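Local coordinates for protein subtilase cytotoxin, subunit B (Escherichia coli, PDB 3DWA) that forms the receptor-binding B pentamer of the subtilase AB5 toxin, probably recognising a non-human glycan on the surface of host cells, at residues C[27-32]-C[90-95]; C[43-48]-C[86-91]. All coordinates share one frame; numbering follows the deposited sequence.

How the contacts relate
Contact 1 and contact 2 join the region of one short helix, 86-91, to two neighbouring antiparallel strands of one curved sheet: contact 2 packs the helix itself on strand 41-47, contact 1 its end and the residues after it on strand 27-35. Their centres lie only about 2 Å apart. Cys31 of contact 1 and Cys45 of contact 2 are disulfide partners, although their SG atoms are modelled 2.8 Å apart, longer than a regular S–S bond. Beyond the helix, Asn95 probably hydrogen-bonds strand 41-47 twice: Asn95 ND2 is 2.9 Å from Ser43 O, and Asn95 O is 2.9 Å from Cys45 N. Both contacts also adjoin a second subunit of the B pentamer.

Contact 1. Residues C[27-32]-C[90-95]; sequences KPYFCI and KALTSN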
loop_
_atom_site.group_PDB
_atom_site.type_symbol
_atom_site.label_atom_id
_atom_site.label_comp_id
_atom_site.label_asym_id
_atom_site.label_seq_id
_atom_site.Cartn_x
_atom_site.Cartn_y
_atom_site.Cartn_z
ATOM N N LYS C 27 14.101 -4.072 14.951
ATOM C CA LYS C 27 13.386 -2.924 14.399
ATOM C C LYS C 27 13.677 -2.717 12.911
ATOM O O LYS C 27 14.842 -2.549 12.548
ATOM C CB LYS C 27 13.804 -1.648 15.156
ATOM C CG LYS C 27 12.854 -1.260 16.265
ATOM C CD LYS C 27 13.465 -1.385 17.656
ATOM C CE LYS C 27 12.351 -1.385 18.719
ATOM N NZ LYS C 27 11.152 -2.203 18.247
ATOM N N PRO C 28 12.631 -2.722 12.045
ATOM C CA PRO C 28 12.905 -2.390 10.658
ATOM C C PRO C 28 13.371 -0.920 10.550
ATOM O O PRO C 28 12.911 -0.080 11.314
ATOM C CB PRO C 28 11.527 -2.530 9.997
ATOM C CG PRO C 28 10.553 -2.318 11.098
ATOM C CD PRO C 28 11.191 -3.003 12.256
ATOM N N TYR C 29 14.288 -0.631 9.619
ATOM C CA TYR C 29 14.638 0.779 9.291
ATOM C C TYR C 29 14.847 0.934 7.782
ATOM O O TYR C 29 14.958 -0.062 7.064
ATOM C CB TYR C 29 15.924 1.261 10.033
ATOM C CG TYR C 29 17.181 0.621 9.486
ATOM C CD1 TYR C 29 17.884 1.184 8.392
ATOM C CD2 TYR C 29 17.669 -0.516 10.058
ATOM C CE1 TYR C 29 19.018 0.564 7.877
ATOM C CE2 TYR C 29 18.793 -1.139 9.579
ATOM C CZ TYR C 29 19.475 -0.581 8.493
ATOM O OH TYR C 29 20.571 -1.236 8.027
ATOM N N PHE C 30 14.859 2.179 7.306
ATOM C CA PHE C 30 15.301 2.463 5.940
ATOM C C PHE C 30 16.147 3.738 6.000
ATOM O O PHE C 30 16.036 4.528 6.945
ATOM C CB PHE C 30 14.103 2.560 4.933
ATOM C CG PHE C 30 13.322 3.853 5.028
ATOM C CD1 PHE C 30 13.630 4.929 4.184
ATOM C CD2 PHE C 30 12.264 3.989 5.946
ATOM C CE1 PHE C 30 12.941 6.148 4.301
ATOM C CE2 PHE C 30 11.581 5.187 6.067
ATOM C CZ PHE C 30 11.905 6.269 5.224
ATOM N N CYS C 31 17.003 3.923 5.011
ATOM C CA CYS C 31 17.867 5.075 4.929
ATOM C C CYS C 31 17.775 5.526 3.475
ATOM O O CYS C 31 17.719 4.701 2.573
ATOM C CB CYS C 31 19.318 4.689 5.345
ATOM S SG CYS C 31 20.462 6.146 5.518
ATOM N N ILE C 32 17.693 6.830 3.247
ATOM C CA ILE C 32 17.757 7.363 1.879
ATOM C C ILE C 32 19.021 8.197 1.689
ATOM O O ILE C 32 19.556 8.718 2.645
ATOM C CB ILE C 32 16.528 8.235 1.554
ATOM C CG1 ILE C 32 16.362 9.319 2.618
ATOM C CG2 ILE C 32 15.261 7.366 1.445
ATOM C CD1 ILE C 32 15.214 10.261 2.352
ATOM N N LYS C 90 28.677 4.776 11.124
ATOM C CA LYS C 90 29.787 4.779 10.140
ATOM C C LYS C 90 29.342 4.390 8.726
ATOM O O LYS C 90 29.723 5.027 7.739
ATOM C CB LYS C 90 30.915 3.817 10.567
ATOM C CG LYS C 90 32.120 3.856 9.599
ATOM C CD LYS C 90 33.135 2.716 9.773
ATOM C CE LYS C 90 34.280 3.153 10.673
ATOM N NZ LYS C 90 33.766 3.344 12.078
ATOM N N ALA C 91 28.563 3.307 8.647
ATOM C CA ALA C 91 28.028 2.806 7.397
ATOM C C ALA C 91 26.992 3.744 6.786
ATOM O O ALA C 91 26.939 3.920 5.563
ATOM C CB ALA C 91 27.431 1.413 7.621
ATOM N N LEU C 92 26.163 4.328 7.643
ATOM C CA LEU C 92 24.957 5.034 7.220
ATOM C C LEU C 92 25.003 6.482 7.680
ATOM O O LEU C 92 25.648 7.298 7.046
ATOM C CB LEU C 92 23.688 4.300 7.719
ATOM C CG LEU C 92 23.454 2.917 7.098
ATOM C CD1 LEU C 92 22.324 2.173 7.851
ATOM C CD2 LEU C 92 23.119 3.063 5.605
ATOM N N THR C 93 24.335 6.812 8.784
ATOM C CA THR C 93 24.291 8.203 9.255
ATOM C C THR C 93 23.723 8.245 10.676
ATOM O O THR C 93 23.055 7.289 11.095
ATOM C CB THR C 93 23.434 9.088 8.281
ATOM O OG1 THR C 93 23.347 10.409 8.769
ATOM C CG2 THR C 93 22.040 8.582 8.130
ATOM N N SER C 94 23.943 9.360 11.392
ATOM C CA SER C 94 23.282 9.563 12.679
ATOM C C SER C 94 21.959 10.288 12.514
ATOM O O SER C 94 21.211 10.389 13.490
ATOM C CB SER C 94 24.184 10.357 13.649
ATOM O OG SER C 94 24.077 11.756 13.442
ATOM N N ASN C 95 21.681 10.800 11.298
ATOM C CA ASN C 95 20.486 11.604 11.027
ATOM C C ASN C 95 19.190 10.814 11.036
ATOM O O ASN C 95 19.063 9.838 10.316
ATOM C CB ASN C 95 20.557 12.380 9.694
ATOM C CG ASN C 95 21.763 13.342 9.604
ATOM O OD1 ASN C 95 22.307 13.790 10.624
ATOM N ND2 ASN C 95 22.205 13.620 8.366
#
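Leu92 meets Tyr29 and Cys31 just past Ala91, which packs on Pro112 of the second subunit; here the chain leaves helix 86-91 beside strand 27-35 and goes on to pair with strand 41-47. Leu92 is the first residue to leave helical geometry, and its isobutyl fork divides between two strand residues. CD1 and the Tyr29 ring approach from opposite directions and meet obliquely, with Leu92 CD1 3.7 Å from Tyr29 CE1. The same methyl lies 3.8 Å from Tyr29 OH, whose polar partner is the indole NE1 of Trp2 of the second subunit. The other branch, Leu92 CD2, sits 4.1 Å from Cys31 SG and equally close to Cys31 CB.

The curled antiparallel sheet is that of the OB-type fold of AB5 toxin B subunits; helix 86-91 and the turn after it, in the loop between strands 73-79 and 96-102, pack on strand 27-35 as an addition. Phe110 of the second subunit also packs on Cys31, bringing the subunit interface up to the cysteine pair.

Thr93 follows, its methyl CG2 3.9 Å from Cys31 SG. Its chi1 of 177° sends CG2 between the backbone N and the carbonyl carbon, toward that sulfur, and leaves OG1 beside the carbonyl carbon. Ser94 carries the chain round, its OG hydrogen-bonded to Gly81 N. Asn95 N then donates to Thr93 OG1 over 3.1 Å in a nearly straight bond (169°), forming an ST turn.

Contact 2. Residues C[43-48]-C[86-91]; sequences SACSMK and PPFVKA
Phe88 projects from helix 86-91 toward Cys45 and Met47 on strand 41-47, a helix-on-sheet packing within the OB-type fold of the toxin's B subunit. The backbones stay well separated, the nearest CA atoms, those of Cys45 and Val89, being 10.2 Å apart, and the aromatic side chain spans the gap. Its CG is trans to the main-chain nitrogen (chi1 -174°), which carries the ring away from the helix and across to the strand.

The better-packed part is apolar and lacks any hydrogen bond across the two segments. Cys45 SG approaches the far end of the ring, 4.1 Å from both Phe88 CE2 and Phe88 CZ. The sulfur is 5.1 Å from the centroid of the Phe88 ring and 68° off its normal, an oblique sulfur-aromatic contact. Ile24 and the ring of Tyr29, which meets that of Phe88 edge-to-face, add to the surroundings, and Trp2 of the second subunit meets Phe88 with planes inclined at about 45°, tying this core to the pentamer interface.

Toward solvent the packing gives way: Pro86 and Lys90 lie exposed on the helix, which is held by its own bonds, such as Lys90 N to Pro86 O at 2.9 Å. Met47, a selenomethionine in this crystal, is only partly exposed. Its chain runs out extended as far as SE and then bends, bringing Met47 CE obliquely to the ring, 4.2 Å from Phe88 CZ.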
loop_
_atom_site.group_PDB
_atom_site.type_symbol
_atom_site.label_atom_id
_atom_site.label_comp_id
_atom_site.label_asym_id
_atom_site.label_seq_id
_atom_site.Cartn_x
_atom_site.Cartn_y
_atom_site.Cartn_z
ATOM N N SER C 43 22.057 12.194 3.901
ATOM C CA SER C 43 21.526 10.884 4.229
ATOM C C SER C 43 20.707 11.084 5.493
ATOM O O SER C 43 21.016 11.941 6.313
ATOM C CB SER C 43 22.620 9.848 4.536
ATOM O OG SER C 43 23.531 9.649 3.459
ATOM N N ALA C 44 19.665 10.285 5.622
ATOM C CA ALA C 44 18.815 10.284 6.795
ATOM C C ALA C 44 18.099 8.932 6.854
ATOM O O ALA C 44 17.689 8.425 5.810
ATOM C CB ALA C 44 17.803 11.449 6.681
ATOM N N CYS C 45 17.969 8.348 8.055
ATOM C CA CYS C 45 17.261 7.092 8.280
ATOM C C CYS C 45 16.010 7.241 9.172
ATOM O O CYS C 45 15.983 8.066 10.065
ATOM C CB CYS C 45 18.171 6.046 8.963
ATOM S SG CYS C 45 19.775 5.879 8.187
ATOM N N SER C 46 15.003 6.400 8.945
ATOM C CA SER C 46 13.878 6.284 9.869
ATOM C C SER C 46 13.854 4.833 10.390
ATOM O O SER C 46 14.048 3.872 9.623
ATOM C CB SER C 46 12.564 6.659 9.159
ATOM O OG SER C 46 11.419 6.463 9.994
HETATM N N MSE C 47 13.640 4.688 11.693
HETATM C CA MSE C 47 13.520 3.398 12.325
HETATM C C MSE C 47 12.152 3.262 12.985
HETATM O O MSE C 47 11.657 4.205 13.621
HETATM C CB MSE C 47 14.603 3.217 13.379
HETATM C CG MSE C 47 14.540 1.876 14.126
HETATM SE SE MSE C 47 16.231 1.767 15.107
HETATM C CE MSE C 47 17.467 2.482 13.712
ATOM N N LYS C 48 11.538 2.096 12.809
ATOM C CA LYS C 48 10.195 1.855 13.331
ATOM C C LYS C 48 10.250 1.649 14.849
ATOM O O LYS C 48 11.119 0.946 15.336
ATOM C CB LYS C 48 9.587 0.631 12.643
ATOM C CG LYS C 48 8.103 0.450 12.862
ATOM C CD LYS C 48 7.646 -0.819 12.156
ATOM C CE LYS C 48 6.179 -1.168 12.355
ATOM N NZ LYS C 48 5.937 -2.601 11.870
ATOM N N PRO C 86 27.758 2.934 16.839
ATOM C CA PRO C 86 28.880 3.387 15.988
ATOM C C PRO C 86 29.038 2.699 14.612
ATOM O O PRO C 86 29.236 3.395 13.627
ATOM C CB PRO C 86 30.132 3.181 16.884
ATOM C CG PRO C 86 29.610 3.141 18.274
ATOM C CD PRO C 86 28.235 2.483 18.165
ATOM N N PRO C 87 28.974 1.348 14.536
ATOM C CA PRO C 87 28.977 0.740 13.206
ATOM C C PRO C 87 27.828 1.241 12.296
ATOM O O PRO C 87 28.012 1.428 11.106
ATOM C CB PRO C 87 28.826 -0.766 13.509
ATOM C CG PRO C 87 29.344 -0.925 14.899
ATOM C CD PRO C 87 28.931 0.321 15.601
ATOM N N PHE C 88 26.650 1.443 12.861
ATOM C CA PHE C 88 25.510 1.955 12.100
ATOM C C PHE C 88 25.769 3.385 11.617
ATOM O O PHE C 88 25.516 3.716 10.446
ATOM C CB PHE C 88 24.260 1.898 12.950
ATOM C CG PHE C 88 23.003 2.276 12.222
ATOM C CD1 PHE C 88 22.138 1.295 11.788
ATOM C CD2 PHE C 88 22.659 3.633 12.000
ATOM C CE1 PHE C 88 20.952 1.640 11.125
ATOM C CE2 PHE C 88 21.456 3.974 11.353
ATOM C CZ PHE C 88 20.606 2.952 10.917
ATOM N N VAL C 89 26.293 4.213 12.519
ATOM C CA VAL C 89 26.616 5.598 12.192
ATOM C C VAL C 89 27.696 5.691 11.103
ATOM O O VAL C 89 27.594 6.545 10.227
ATOM C CB VAL C 89 26.968 6.399 13.446
ATOM C CG1 VAL C 89 27.460 7.806 13.091
ATOM C CG2 VAL C 89 25.772 6.467 14.371
ATOM N N LYS C 90 28.677 4.776 11.124
ATOM C CA LYS C 90 29.787 4.779 10.140
ATOM C C LYS C 90 29.342 4.390 8.726
ATOM O O LYS C 90 29.723 5.027 7.739
ATOM C CB LYS C 90 30.915 3.817 10.567
ATOM C CG LYS C 90 32.120 3.856 9.599
ATOM C CD LYS C 90 33.135 2.716 9.773
ATOM C CE LYS C 90 34.280 3.153 10.673
ATOM N NZ LYS C 90 33.766 3.344 12.078
ATOM N N ALA C 91 28.563 3.307 8.647
ATOM C CA ALA C 91 28.028 2.806 7.397
ATOM C C ALA C 91 26.992 3.744 6.786
ATOM O O ALA C 91 26.939 3.920 5.563
ATOM C CB ALA C 91 27.431 1.413 7.621
#